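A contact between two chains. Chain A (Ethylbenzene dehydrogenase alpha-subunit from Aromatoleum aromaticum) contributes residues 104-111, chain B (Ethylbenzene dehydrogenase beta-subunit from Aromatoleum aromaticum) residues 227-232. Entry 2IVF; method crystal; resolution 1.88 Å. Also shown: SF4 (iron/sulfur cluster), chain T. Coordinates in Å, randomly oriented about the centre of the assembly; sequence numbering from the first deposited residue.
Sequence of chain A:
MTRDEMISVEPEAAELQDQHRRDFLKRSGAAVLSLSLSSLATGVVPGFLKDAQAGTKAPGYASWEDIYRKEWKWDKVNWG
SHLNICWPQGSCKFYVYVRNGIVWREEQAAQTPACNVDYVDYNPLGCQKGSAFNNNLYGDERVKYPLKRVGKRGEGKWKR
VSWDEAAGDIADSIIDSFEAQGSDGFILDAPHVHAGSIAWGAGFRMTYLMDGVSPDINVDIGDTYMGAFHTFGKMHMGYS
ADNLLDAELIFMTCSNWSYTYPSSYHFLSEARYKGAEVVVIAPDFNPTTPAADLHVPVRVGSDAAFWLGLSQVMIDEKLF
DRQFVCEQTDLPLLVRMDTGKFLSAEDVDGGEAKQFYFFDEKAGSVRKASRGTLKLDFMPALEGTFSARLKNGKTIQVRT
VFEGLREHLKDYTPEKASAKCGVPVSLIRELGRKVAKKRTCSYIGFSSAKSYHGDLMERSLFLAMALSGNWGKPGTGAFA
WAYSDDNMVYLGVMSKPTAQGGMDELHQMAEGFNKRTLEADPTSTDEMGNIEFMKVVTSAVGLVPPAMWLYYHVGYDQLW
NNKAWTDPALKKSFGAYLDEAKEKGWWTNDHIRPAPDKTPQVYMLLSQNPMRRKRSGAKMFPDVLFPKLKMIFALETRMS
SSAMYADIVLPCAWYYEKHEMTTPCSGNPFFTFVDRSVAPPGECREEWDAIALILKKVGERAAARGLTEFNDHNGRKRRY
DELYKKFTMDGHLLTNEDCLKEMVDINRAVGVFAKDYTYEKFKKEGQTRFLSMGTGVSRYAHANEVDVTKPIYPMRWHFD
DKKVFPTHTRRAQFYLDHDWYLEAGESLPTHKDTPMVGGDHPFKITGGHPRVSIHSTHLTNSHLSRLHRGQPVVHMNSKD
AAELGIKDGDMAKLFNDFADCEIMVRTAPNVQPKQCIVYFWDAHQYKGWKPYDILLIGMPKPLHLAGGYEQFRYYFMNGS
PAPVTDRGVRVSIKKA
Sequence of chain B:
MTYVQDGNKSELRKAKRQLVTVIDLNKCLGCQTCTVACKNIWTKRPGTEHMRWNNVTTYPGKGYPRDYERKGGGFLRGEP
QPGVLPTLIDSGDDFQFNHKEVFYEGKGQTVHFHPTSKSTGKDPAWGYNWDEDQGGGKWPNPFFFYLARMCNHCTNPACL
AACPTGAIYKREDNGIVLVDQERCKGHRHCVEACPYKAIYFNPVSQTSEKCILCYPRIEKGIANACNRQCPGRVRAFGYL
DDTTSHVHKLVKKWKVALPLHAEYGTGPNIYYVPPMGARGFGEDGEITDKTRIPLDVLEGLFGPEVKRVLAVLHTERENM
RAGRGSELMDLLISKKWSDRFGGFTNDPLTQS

Chain A 104-111: WREEQAAQ
Chain B 227-232: NRQCPG

The chain A stretch is the last part of a β-strand, with Trp A104 at phi/psi -79/-51 and extended phi/psi from Arg A105 to Gln A108, and then turns. The chain B stretch is the last two residues of a helix, Asn B227 and Arg B228, followed by a loop that starts at Gln B229 (phi/psi -84/6). Measured from CA 105 to 110 and from CA 228 to 231, the two segments run 77° apart, and none of the hydrogen bonds between them joins backbone to backbone. The nearest CA pair, Gln A108 CA and Gln B229 CA at 6.6 Å, sets the register, and the stretches together bury 351 Å².

Trp A104 (chi1 t) makes no contact. Arg A105 (phi/psi -163/175; chi1 to chi3 p, t, m, chi4 -92°) points its CA-to-CB bond toward chain B, and its guanidinium bonds within chain A to Glu A107: Arg A105 NH1 and NH2 donate to Glu A107 OE1 at 2.9 and 2.8 Å, as part of a salt bridge. Arg A105 NH2 also lies 2.9 Å from Gln B229 OE1, near the guanidinium plane, yet the angle is too poor for a hydrogen bond. Glu A106 (-135/160) reaches across through its carbonyl: one water donates to Glu A106 O at 2.7 Å and accepts from Gln B229 NE2 at 3.1 Å.

Glu A107 (-155/147; chi1 and chi2 t) is extended toward chain B. While OE1 faces Arg A105, Glu A107 OE2 forms a salt bridge with Arg B228 NH1 at 2.8 Å, its hydrogen bond weak at 128°. The carboxylate thus joins guanidinium groups from both chains. Glu A107 CG also packs 3.5 Å from Gln B229 CD.

Gln A108 (-62/138; chi1 m, chi2 97°, chi3 -49°) starts sideways, but its amide end comes nearer and pairs reciprocally with Gln B229 (chi1 m, chi2 t, chi3 -119°). Gln A108 NE2 donates to the backbone Gln B229 O at 2.8 Å, and Gln B229 NE2 donates to Gln A108 OE1 at 2.9 Å.

The carbonyl Gln A108 O accepts from Arg B228 NH1 at 2.8 Å (159°) and from Arg B228 NH2 at 3.2 Å (136°). Arg B228 (-69/-41) has chi1 to chi3 all t and chi4 -76°, which carries this guanidinium out from the helix end. Ala A109 (-74/-34) points its CB away, and Ala A109 O accepts a weak bond from Arg B228 NH2 at 3.1 Å (125°). Both carbonyls lie near the guanidinium plane. Ala A110, at 58/57, places CB 3.8 Å from Arg B228 NH2; Gln A111 makes no contact.

Beyond the pairing, Cys B230 (chi1 t) points its CB away from chain A, and Cys B230 SG binds FE3 of the SF4 cluster at 2.3 Å.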

# COMPACT_ATOMS: atom_id res chain seq x y z
N TRP A 104 12.47 -12.59 -11.50
CA TRP A 104 11.78 -13.59 -10.72
C TRP A 104 11.17 -12.99 -9.45
O TRP A 104 10.00 -13.18 -9.17
CB TRP A 104 12.76 -14.69 -10.38
CG TRP A 104 12.30 -15.59 -9.34
CD1 TRP A 104 11.08 -16.18 -9.22
CD2 TRP A 104 13.08 -16.04 -8.26
NE1 TRP A 104 11.06 -16.95 -8.06
CE2 TRP A 104 12.29 -16.89 -7.48
CE3 TRP A 104 14.37 -15.76 -7.83
CZ2 TRP A 104 12.76 -17.48 -6.33
CZ3 TRP A 104 14.84 -16.39 -6.71
CH2 TRP A 104 14.04 -17.21 -5.97
N ARG A 105 11.99 -12.27 -8.69
CA ARG A 105 11.51 -11.66 -7.44
C ARG A 105 12.48 -10.59 -7.03
O ARG A 105 13.54 -10.41 -7.66
CB ARG A 105 11.43 -12.70 -6.33
CG ARG A 105 12.77 -13.14 -5.87
CD ARG A 105 12.66 -14.16 -4.79
NE ARG A 105 12.22 -13.60 -3.52
CZ ARG A 105 13.02 -13.16 -2.54
NH1 ARG A 105 14.31 -13.13 -2.68
NH2 ARG A 105 12.50 -12.72 -1.41
N GLU A 106 12.10 -9.89 -5.96
CA GLU A 106 12.94 -8.87 -5.36
C GLU A 106 12.92 -9.04 -3.85
O GLU A 106 12.02 -9.67 -3.28
CB GLU A 106 12.42 -7.49 -5.75
CG GLU A 106 10.92 -7.27 -5.43
CD GLU A 106 10.04 -7.53 -6.62
OE1 GLU A 106 10.00 -6.70 -7.55
OE2 GLU A 106 9.37 -8.58 -6.64
N GLU A 107 13.92 -8.47 -3.20
CA GLU A 107 13.98 -8.46 -1.76
C GLU A 107 14.82 -7.29 -1.27
O GLU A 107 15.86 -6.96 -1.87
CB GLU A 107 14.58 -9.79 -1.28
CG GLU A 107 14.70 -9.90 0.24
CD GLU A 107 14.94 -11.30 0.79
OE1 GLU A 107 14.91 -12.32 0.05
OE2 GLU A 107 15.20 -11.38 2.02
N GLN A 108 14.44 -6.75 -0.12
CA GLN A 108 15.13 -5.58 0.42
C GLN A 108 16.56 -5.92 0.71
O GLN A 108 16.85 -6.95 1.28
CB GLN A 108 14.52 -5.10 1.73
CG GLN A 108 13.09 -4.61 1.63
CD GLN A 108 12.06 -5.68 2.02
OE1 GLN A 108 12.12 -6.85 1.55
NE2 GLN A 108 11.10 -5.28 2.89
N ALA A 109 17.47 -5.01 0.36
CA ALA A 109 18.85 -5.18 0.71
C ALA A 109 19.07 -4.94 2.21
O ALA A 109 19.88 -5.61 2.80
CB ALA A 109 19.75 -4.28 -0.15
N ALA A 110 18.32 -4.01 2.80
CA ALA A 110 18.42 -3.71 4.24
C ALA A 110 19.87 -3.30 4.60
O ALA A 110 20.55 -3.91 5.45
CB ALA A 110 17.93 -4.96 5.08
N GLN A 111 20.33 -2.26 3.92
CA GLN A 111 21.68 -1.73 4.06
C GLN A 111 21.62 -0.21 4.25
O GLN A 111 22.43 0.53 3.70
CB GLN A 111 22.52 -2.09 2.81
CG GLN A 111 22.80 -3.58 2.70
CD GLN A 111 23.63 -3.98 1.53
OE1 GLN A 111 23.59 -3.38 0.48
NE2 GLN A 111 24.43 -5.01 1.72
N ASN B 227 9.96 -12.92 8.01
CA ASN B 227 10.63 -12.22 9.07
C ASN B 227 11.59 -11.15 8.57
O ASN B 227 11.61 -10.05 9.07
CB ASN B 227 11.36 -13.20 9.96
CG ASN B 227 10.44 -13.96 10.87
OD1 ASN B 227 9.28 -13.56 11.10
ND2 ASN B 227 10.97 -15.04 11.46
N ARG B 228 12.43 -11.50 7.58
CA ARG B 228 13.46 -10.62 7.13
C ARG B 228 12.84 -9.42 6.42
O ARG B 228 13.28 -8.32 6.64
CB ARG B 228 14.45 -11.30 6.19
CG ARG B 228 15.65 -10.41 5.89
CD ARG B 228 16.68 -11.13 4.97
NE ARG B 228 17.75 -10.18 4.63
CZ ARG B 228 17.62 -9.21 3.74
NH1 ARG B 228 16.49 -9.09 3.05
NH2 ARG B 228 18.60 -8.34 3.55
N GLN B 229 11.81 -9.66 5.62
CA GLN B 229 11.22 -8.59 4.79
C GLN B 229 10.17 -7.67 5.42
O GLN B 229 9.60 -6.81 4.75
CB GLN B 229 10.67 -9.18 3.50
CG GLN B 229 11.78 -9.82 2.63
CD GLN B 229 11.35 -10.21 1.25
OE1 GLN B 229 11.40 -11.37 0.90
NE2 GLN B 229 10.85 -9.23 0.46
N CYS B 230 9.95 -7.81 6.72
CA CYS B 230 8.95 -7.07 7.41
C CYS B 230 9.49 -5.66 7.64
O CYS B 230 10.45 -5.47 8.41
CB CYS B 230 8.70 -7.70 8.74
SG CYS B 230 7.72 -6.71 9.86
N PRO B 231 8.89 -4.70 6.95
CA PRO B 231 9.32 -3.33 7.14
C PRO B 231 8.99 -2.73 8.48
O PRO B 231 9.59 -1.73 8.85
CB PRO B 231 8.61 -2.56 6.06
CG PRO B 231 7.89 -3.53 5.24
CD PRO B 231 7.83 -4.80 5.95
N GLY B 232 8.00 -3.28 9.17
CA GLY B 232 7.61 -2.77 10.46
C GLY B 232 8.58 -3.16 11.57
O GLY B 232 8.47 -2.64 12.68
FE1 SF4 T . 2.94 -6.74 9.93
FE2 SF4 T . 3.77 -8.45 7.95
FE3 SF4 T . 5.50 -6.84 9.23
FE4 SF4 T . 3.78 -5.69 7.49
S1 SF4 T . 5.39 -7.18 6.98
S2 SF4 T . 4.34 -4.95 9.58
S3 SF4 T . 1.97 -7.03 7.87
S4 SF4 T . 4.27 -8.57 10.17
O HOH W 1 9.61 -10.26 -2.17